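PDB 6BG8: Ice-binding protein 1 from Shewanella frigidimarina, which adsorbs this bacterium onto ice as an adhesin, inhibits the growth of ice crystals and lowers the freezing point of aqueous solutions below their melting point. Local coordinates for residues Tyr99-Leu102 against Asn107-Ala110. Residues are numbered along the deposited sequence; the frame is centred on the assembly and turned at random.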
# COMPACT_ATOMS: atom_id res chain seq x y z
N TYR A 99 -7.10 7.91 2.49
CA TYR A 99 -6.13 8.82 1.89
C TYR A 99 -6.28 10.22 2.49
O TYR A 99 -5.28 10.87 2.84
CB TYR A 99 -6.28 8.87 0.36
CG TYR A 99 -5.32 9.88 -0.26
CD1 TYR A 99 -5.67 11.22 -0.37
CD2 TYR A 99 -4.05 9.50 -0.68
CE1 TYR A 99 -4.80 12.15 -0.88
CE2 TYR A 99 -3.17 10.43 -1.21
CZ TYR A 99 -3.55 11.76 -1.30
OH TYR A 99 -2.71 12.72 -1.82
N ASN A 100 -7.52 10.69 2.60
CA ASN A 100 -7.79 12.03 3.11
C ASN A 100 -7.35 12.17 4.56
O ASN A 100 -6.86 13.23 4.97
CB ASN A 100 -9.28 12.35 2.98
CG ASN A 100 -9.65 12.83 1.59
OD1 ASN A 100 -8.81 12.92 0.69
ND2 ASN A 100 -10.94 13.12 1.40
N PHE A 101 -7.56 11.12 5.36
CA PHE A 101 -7.10 11.14 6.74
C PHE A 101 -5.59 11.35 6.80
O PHE A 101 -5.09 12.18 7.56
CB PHE A 101 -7.50 9.82 7.42
CG PHE A 101 -7.11 9.72 8.88
CD1 PHE A 101 -5.79 9.55 9.27
CD2 PHE A 101 -8.10 9.75 9.86
CE1 PHE A 101 -5.45 9.45 10.62
CE2 PHE A 101 -7.76 9.64 11.22
CZ PHE A 101 -6.44 9.49 11.59
N LEU A 102 -4.86 10.60 5.97
CA LEU A 102 -3.40 10.67 6.01
C LEU A 102 -2.89 11.98 5.43
O LEU A 102 -1.85 12.49 5.86
CB LEU A 102 -2.81 9.49 5.25
CG LEU A 102 -2.92 8.13 5.94
CD1 LEU A 102 -2.51 7.00 4.98
CD2 LEU A 102 -2.07 8.09 7.20
N ASN A 107 -2.29 15.43 12.19
CA ASN A 107 -2.93 14.24 12.74
C ASN A 107 -3.73 14.62 14.00
O ASN A 107 -3.31 15.52 14.75
CB ASN A 107 -1.86 13.20 13.07
CG ASN A 107 -2.43 11.90 13.58
OD1 ASN A 107 -2.69 11.74 14.78
ND2 ASN A 107 -2.65 10.94 12.68
N PRO A 108 -4.87 13.98 14.25
CA PRO A 108 -5.69 14.39 15.40
C PRO A 108 -5.00 14.26 16.75
O PRO A 108 -5.33 15.02 17.67
CB PRO A 108 -6.92 13.47 15.30
CG PRO A 108 -7.01 13.13 13.85
CD PRO A 108 -5.59 13.02 13.38
N ASN A 109 -4.03 13.35 16.90
CA ASN A 109 -3.45 13.06 18.20
C ASN A 109 -1.95 13.29 18.29
O ASN A 109 -1.35 12.98 19.32
CB ASN A 109 -3.75 11.61 18.60
CG ASN A 109 -5.20 11.40 18.94
OD1 ASN A 109 -5.95 12.37 19.09
ND2 ASN A 109 -5.61 10.14 19.07
N ALA A 110 -1.32 13.83 17.25
CA ALA A 110 0.13 14.01 17.29
C ALA A 110 0.52 15.25 16.50
O ALA A 110 -0.10 15.57 15.48
CB ALA A 110 0.87 12.79 16.73
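Phe101 touches the loop 107-110 with the far end of its ring. Its CE1 lies 3.8 Å from ND2 of Asn107, and its CZ lies 4.0 Å from CD of Pro108. The ring leaves the last turns of helix 84-103 with CG anti to the backbone N (chi1 -178°). This carries the far end of the ring to the loop, although the side chain does not start out pointing at it. Asn107 and Pro108 both meet the ring at a slant. The amide plane of Asn107 is turned 76° from the ring plane. The two segments bury just 88 Å² between them, summed over both sides, and no hydrogen bond crosses from one to the other.

The Asn107 side is the buried one. Its amide is held at both ends. OD1 accepts the backbone N of Asn109 at 3.0 Å, with a nearly straight N-H...O angle of 167°. That N-H reaches the carbonyl oxygen from outside the carbonyl plane. This bond closes an Asx turn over Asn107-Asn109. ND2 donates to the backbone O of Leu4, in the N-terminal segment. The two bonds fix the rotation of the amide next to the ring. Asn107 also packs on Ile155 of strand 154-158.

The contact belongs to the C-terminal DUF3494 ice-binding domain of a longer adhesin, a beta-solenoid with a long helix packed alongside it. Here the end of that helix meets the loop leading to strand 112-114. The ice-binding motif assigned by similarity lies away from this contact. Leu102, the next residue on the helix, packs on the solenoid, against Ile155, Tyr183 and Phe203.

The Pro108 side faces solvent and rests on apolar contact alone with the ring. Phe101 itself stays partly exposed, although Pro6 also packs against it.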